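Local coordinates for YkuI protein (Bacillus subtilis, PDB 2BAS) that probably hydrolyses the second messenger cyclic di-GMP through its EAL domain, at residues 125-128 with 129-133; 154-157 with 158-162; 176-179 with 180-184. All coordinates share one frame; numbering follows the deposited sequence.

Contact 1: 125-128 with 129-133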
# COMPACT_ATOMS: atom_id res chain seq x y z
N SER A 125 18.25 29.19 -9.65
CA SER A 125 17.95 29.80 -10.95
C SER A 125 16.57 29.45 -11.54
O SER A 125 15.90 30.33 -12.09
CB SER A 125 19.07 29.52 -11.97
OG SER A 125 19.04 28.18 -12.43
N PHE A 126 16.14 28.19 -11.42
CA PHE A 126 14.82 27.78 -11.94
C PHE A 126 13.67 28.45 -11.19
O PHE A 126 12.68 28.86 -11.80
CB PHE A 126 14.67 26.26 -11.94
CG PHE A 126 13.41 25.77 -12.60
CD1 PHE A 126 13.31 25.73 -13.99
CD2 PHE A 126 12.33 25.34 -11.84
CE1 PHE A 126 12.16 25.27 -14.61
CE2 PHE A 126 11.16 24.88 -12.46
CZ PHE A 126 11.07 24.84 -13.84
N LEU A 127 13.79 28.55 -9.87
CA LEU A 127 12.81 29.26 -9.07
C LEU A 127 12.84 30.74 -9.47
O LEU A 127 11.78 31.38 -9.55
CB LEU A 127 13.08 29.08 -7.58
CG LEU A 127 12.15 29.72 -6.54
CD1 LEU A 127 10.71 29.24 -6.66
CD2 LEU A 127 12.67 29.49 -5.13
N GLU A 128 14.04 31.26 -9.73
CA GLU A 128 14.23 32.63 -10.24
C GLU A 128 13.46 32.79 -11.56
O GLU A 128 12.75 33.78 -11.75
CB GLU A 128 15.73 32.98 -10.44
CG GLU A 128 16.56 33.22 -9.15
CD GLU A 128 18.04 33.63 -9.42
OE1 GLU A 128 18.70 33.06 -10.32
OE2 GLU A 128 18.55 34.53 -8.71
N LEU A 129 13.57 31.80 -12.44
CA LEU A 129 12.81 31.79 -13.70
C LEU A 129 11.32 31.78 -13.42
O LEU A 129 10.56 32.45 -14.12
CB LEU A 129 13.18 30.60 -14.59
CG LEU A 129 12.32 30.35 -15.84
CD1 LEU A 129 12.21 31.60 -16.71
CD2 LEU A 129 12.90 29.22 -16.65
N LEU A 130 10.89 31.03 -12.40
CA LEU A 130 9.48 30.96 -12.06
C LEU A 130 8.95 32.29 -11.52
O LEU A 130 7.85 32.71 -11.89
CB LEU A 130 9.21 29.82 -11.06
CG LEU A 130 9.36 28.38 -11.56
CD1 LEU A 130 9.06 27.38 -10.44
CD2 LEU A 130 8.47 28.08 -12.78
N LYS A 131 9.74 32.94 -10.68
CA LYS A 131 9.38 34.22 -10.07
C LYS A 131 9.19 35.36 -11.07
O LYS A 131 8.42 36.29 -10.83
CB LYS A 131 10.41 34.62 -9.00
CG LYS A 131 10.30 33.80 -7.69
CD LYS A 131 11.49 34.05 -6.77
CE LYS A 131 11.26 33.48 -5.38
NZ LYS A 131 10.24 34.26 -4.64
N GLU A 132 9.90 35.29 -12.20
CA GLU A 132 9.81 36.29 -13.26
C GLU A 132 8.42 36.25 -13.91
O GLU A 132 7.86 37.29 -14.26
CB GLU A 132 10.89 36.05 -14.32
CG GLU A 132 10.86 37.03 -15.49
CD GLU A 132 11.60 36.52 -16.71
OE1 GLU A 132 12.49 35.65 -16.56
OE2 GLU A 132 11.30 37.00 -17.83
N TYR A 133 7.89 35.04 -14.08
CA TYR A 133 6.56 34.87 -14.65
C TYR A 133 5.47 35.04 -13.61
O TYR A 133 4.30 35.23 -13.96
CB TYR A 133 6.46 33.57 -15.44
CG TYR A 133 7.22 33.65 -16.74
CD1 TYR A 133 8.57 33.30 -16.82
CD2 TYR A 133 6.59 34.12 -17.90
CE1 TYR A 133 9.27 33.40 -18.02
CE2 TYR A 133 7.28 34.22 -19.11
CZ TYR A 133 8.62 33.86 -19.16
OH TYR A 133 9.30 33.96 -20.36
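The carbonyl oxygen of Leu127 accepts a hydrogen bond from the backbone nitrogen of Lys131, with Lys131 N and Leu127 O 2.8 Å apart, and the aliphatic root of the same lysine lies beside that oxygen, Lys131 CG approaching Leu127 O to 3.4 Å. This is one of four successive i to i+4 bonds that make the segment a regular alpha-helix. Leu129 N binds Ser125 O at 2.8 Å and Leu130 N binds Phe126 O at 2.9 Å, whereas the last of the four, from Glu132 N to Glu128 O, stretches to 3.3 Å.

Apolar contacts one turn apart run beside these bonds. Phe126 holds its ring carbon CG trans to its own backbone nitrogen (chi1 -173°), which swings the ring along the helix towards the following turn. There Phe126 CE2 meets the methyl Leu130 CD1 at 3.8 Å, the leucine branch coming at the ring obliquely. A second methyl, Leu129 CD2, is more distant, 4.4 Å from Phe126 CD1. On another flank, the side chains of Leu127 and Lys131 run across each other, and Lys131 CE touches Leu127 CG at 4.0 Å; the ammonium end then leads off from this contact through a bend at chi4 (-71°).

The buried residues lie on the inward face of the helix. Helix 124-135 is one of the outer helices of the EAL barrel, and Phe126 and Leu130 face strand 143-147 through Leu145 and Phe143. Helix 82-100 flanks it on one side, where Arg94 forms a salt bridge with Glu132 and Asp98 receives the hydroxyl of Tyr133, while Tyr165 and Tyr166 of helix 156-167 pack against Leu127.

Contact 2: 154-157 with 158-162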
# COMPACT_ATOMS: atom_id res chain seq x y z
N GLY A 154 22.61 12.39 -6.53
CA GLY A 154 22.90 13.21 -5.35
C GLY A 154 22.39 12.67 -4.03
O GLY A 154 21.90 11.54 -3.94
N ASP A 155 22.53 13.49 -2.99
CA ASP A 155 22.04 13.19 -1.65
C ASP A 155 20.52 13.32 -1.68
O ASP A 155 20.00 14.39 -2.01
CB ASP A 155 22.67 14.16 -0.63
CG ASP A 155 22.20 13.92 0.79
OD1 ASP A 155 20.98 13.80 1.04
OD2 ASP A 155 23.07 13.89 1.69
N ILE A 156 19.83 12.24 -1.34
CA ILE A 156 18.37 12.20 -1.49
C ILE A 156 17.57 13.16 -0.59
O ILE A 156 16.57 13.73 -1.02
CB ILE A 156 17.81 10.75 -1.41
CG1 ILE A 156 16.44 10.67 -2.07
CG2 ILE A 156 17.79 10.23 0.04
CD1 ILE A 156 16.47 10.84 -3.58
N GLU A 157 18.03 13.34 0.65
CA GLU A 157 17.34 14.24 1.57
C GLU A 157 17.68 15.71 1.27
O GLU A 157 17.02 16.63 1.75
CB GLU A 157 17.57 13.85 3.04
CG GLU A 157 16.96 12.46 3.38
CD GLU A 157 16.66 12.23 4.86
OE1 GLU A 157 15.54 11.75 5.16
OE2 GLU A 157 17.53 12.52 5.72
N GLN A 158 18.71 15.91 0.45
CA GLN A 158 19.09 17.23 -0.04
C GLN A 158 18.06 17.71 -1.07
O GLN A 158 17.67 18.88 -1.08
CB GLN A 158 20.50 17.18 -0.65
CG GLN A 158 21.16 18.53 -0.92
CD GLN A 158 21.85 19.14 0.30
OE1 GLN A 158 21.69 18.66 1.42
NE2 GLN A 158 22.61 20.20 0.07
N LEU A 159 17.62 16.79 -1.94
CA LEU A 159 16.61 17.09 -2.93
C LEU A 159 15.27 17.42 -2.27
O LEU A 159 14.59 18.37 -2.67
CB LEU A 159 16.43 15.90 -3.88
CG LEU A 159 15.37 16.01 -4.99
CD1 LEU A 159 15.71 17.10 -6.00
CD2 LEU A 159 15.22 14.68 -5.71
N TYR A 160 14.91 16.63 -1.26
CA TYR A 160 13.65 16.79 -0.54
C TYR A 160 13.65 18.10 0.24
O TYR A 160 12.59 18.67 0.50
CB TYR A 160 13.43 15.59 0.39
CG TYR A 160 13.01 14.31 -0.32
CD1 TYR A 160 12.46 13.25 0.40
CD2 TYR A 160 13.14 14.17 -1.70
CE1 TYR A 160 12.06 12.06 -0.25
CE2 TYR A 160 12.75 13.00 -2.35
CZ TYR A 160 12.22 11.96 -1.62
OH TYR A 160 11.83 10.81 -2.28
N HIS A 161 14.85 18.55 0.59
CA HIS A 161 15.05 19.82 1.26
C HIS A 161 14.62 20.97 0.34
O HIS A 161 13.74 21.75 0.72
CB HIS A 161 16.52 19.96 1.71
CG HIS A 161 16.86 21.28 2.32
ND1 HIS A 161 16.61 21.58 3.65
CD2 HIS A 161 17.46 22.38 1.80
CE1 HIS A 161 17.03 22.80 3.91
NE2 HIS A 161 17.55 23.31 2.80
N MSE A 162 15.18 21.05 -0.87
CA MSE A 162 14.79 22.11 -1.80
C MSE A 162 13.38 21.94 -2.34
O MSE A 162 12.75 22.92 -2.75
CB MSE A 162 15.78 22.30 -2.97
CG MSE A 162 15.82 21.17 -3.96
SE MSE A 162 15.86 21.79 -5.82
CE MSE A 162 13.94 21.98 -6.08
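Asp155 OD1 accepts the backbone N-H of Gln158 at 3.2 Å, the donor standing 44° out of the carboxylate plane. The same oxygen also receives a weak bond from Glu157 N at 3.0 Å, so two amides of the first helical turn converge on a single carboxylate atom. The carboxylate's placement follows from the first torsion: with CG opposite the backbone nitrogen (chi1 179°), it folds back over the first-turn amides of Glu157 and Gln158. Gln158 N also has a weak bond to the carbonyl Asp155 O. The methylene groups of the pair close up alongside, Asp155 CB lying 3.7 Å from Gln158 CB, while the two side chains run nearly perpendicular.

Asp155 is thus the N-cap of helix 156-167, and its negative charge would be expected to interact favourably with the positive end of the helix dipole. The helix is the crossover of a beta-alpha-beta unit between the parallel strands 143-147 and 172-178, as in the barrel of EAL domains. The backbone bonds of its opening turns are weak; among them is Tyr160 N to Ile156 O at 3.4 Å. That carbonyl also approaches the tyrosine ring, with Ile156 O 3.5 Å from Tyr160 CD2, and Ile156 CG1 comes loosely to Tyr160 CE2 at 4.4 Å.

Further out, Tyr160 is tethered by a hydrogen bond from its hydroxyl group to Glu149, and it shares with Ile156 a packing surface against Arg187 of helix 185-191. Leu159 packs on Phe152, and Gln158 and selenomethionine Met162 both rest on Met119.

Contact 3: 176-179 with 180-184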
# COMPACT_ATOMS: atom_id res chain seq x y z
N ASP A 176 7.18 11.01 -10.28
CA ASP A 176 7.10 10.31 -11.57
C ASP A 176 7.47 8.82 -11.39
O ASP A 176 8.07 8.44 -10.38
CB ASP A 176 8.07 10.96 -12.56
CG ASP A 176 7.68 10.72 -14.02
OD1 ASP A 176 6.66 9.98 -14.30
OD2 ASP A 176 8.37 11.26 -14.97
N ASN A 177 7.07 8.05 -12.39
CA ASN A 177 7.32 6.58 -12.48
C ASN A 177 6.97 5.82 -11.19
O ASN A 177 7.76 5.04 -10.65
CB ASN A 177 8.81 6.30 -12.74
CG ASN A 177 9.33 6.92 -14.03
OD1 ASN A 177 8.54 7.37 -14.86
ND2 ASN A 177 10.63 6.97 -14.25
N ILE A 178 5.78 6.04 -10.69
CA ILE A 178 5.34 5.36 -9.46
C ILE A 178 4.73 3.99 -9.82
O ILE A 178 4.02 3.86 -10.84
CB ILE A 178 4.32 6.21 -8.71
CG1 ILE A 178 4.90 7.54 -8.23
CG2 ILE A 178 3.77 5.51 -7.46
CD1 ILE A 178 6.11 7.37 -7.31
N GLY A 179 5.04 3.03 -8.97
CA GLY A 179 4.56 1.65 -9.08
C GLY A 179 5.65 0.74 -9.66
O GLY A 179 5.80 -0.42 -9.24
N LYS A 180 6.38 1.28 -10.60
CA LYS A 180 7.41 0.54 -11.31
C LYS A 180 8.84 0.79 -10.77
O LYS A 180 9.32 0.12 -9.84
CB LYS A 180 7.38 0.95 -12.79
CG LYS A 180 8.33 0.13 -13.67
CD LYS A 180 7.71 -1.16 -14.22
CE LYS A 180 8.55 -1.79 -15.33
NZ LYS A 180 7.92 -2.98 -15.93
N GLU A 181 9.52 1.73 -11.34
CA GLU A 181 10.92 2.00 -10.98
C GLU A 181 11.04 2.79 -9.68
O GLU A 181 11.99 2.62 -8.90
CB GLU A 181 11.55 2.75 -12.11
CG GLU A 181 10.62 2.78 -13.33
CD GLU A 181 11.16 2.01 -14.54
OE1 GLU A 181 10.51 2.04 -15.65
OE2 GLU A 181 12.25 1.34 -14.45
N SER A 182 10.11 3.63 -9.46
CA SER A 182 10.10 4.42 -8.25
C SER A 182 8.90 3.98 -7.44
O SER A 182 7.84 4.61 -7.48
CB SER A 182 10.01 5.90 -8.59
OG SER A 182 9.75 6.64 -7.41
N SER A 183 9.08 2.88 -6.73
CA SER A 183 8.02 2.31 -5.90
C SER A 183 8.52 2.05 -4.47
O SER A 183 8.82 0.92 -4.08
CB SER A 183 7.53 0.98 -6.50
OG SER A 183 8.59 0.04 -6.58
N ASN A 184 8.59 3.15 -3.72
CA ASN A 184 9.02 3.13 -2.32
C ASN A 184 8.06 3.96 -1.46
O ASN A 184 7.95 5.19 -1.62
CB ASN A 184 10.43 3.70 -2.18
CG ASN A 184 11.09 3.35 -0.83
OD1 ASN A 184 10.40 3.29 0.19
ND2 ASN A 184 12.38 3.11 -0.77
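Gly179, Ser182 and Asn177 carry most of this turn. Asn177 O accepts the backbone N-H of Ser182 at 3.0 Å, the donor lying almost in line with the carbonyl bond (C=O...N angle 167°), and this bond ties the end of the strand to the returning loop. Between them the chain reverses at Gly179, whose positive phi of 101° is readily reached by a residue without a side chain; its carbonyl oxygen then lies beside Ser183, with Gly179 O 3.5 Å from Ser183 CB.

Ser182 points its CB towards the strand end, and its hydroxyl, set trans to the backbone nitrogen, comes alongside the isoleucine tip, Ser182 OG being 3.7 Å from Ile178 CD1. Asn177 in turn puts its CB 4.0 Å from Glu181 CG. Its backbone amide is held from the preceding residue, Asn177 N binding Asp176 OD1 at 2.7 Å.

Asp176-Gly179, Asp-Asn-Ile-Gly, probably corresponds to the DDFG motif of EAL domains, with Asn and Ile at its second and third positions, and 180-184 to the loop after it. The loop leads from strand 172-178 to helix 185-191, for which Asn184 is the N-cap residue. Strand 195-199 lies next to the strand end, Ile178 bonding to Lys197 through the backbone, while the loop faces the second subunit: Asn184 ND2 of the second subunit binds Lys180 O, and the backbone N of its Asp186 binds Ser183 OG.

The three contacts follow one another along the chain within the EAL domain. Contact 1 lies on helix 124-135, contact 2 at the start of helix 156-167, and contact 3 where strand 172-178 gives way to the loop before helix 185-191. Their centres are spaced 20 Å between contacts 1 and 2, 18 Å between 2 and 3 and 28 Å between 1 and 3, and none touches another. Strand 143-147 follows the first helix, and strand 172-178 pairs parallel with it after the second, so the series steps through consecutive strand and helix units of the barrel. It passes from the outer helical layer to a loop that meets the second subunit.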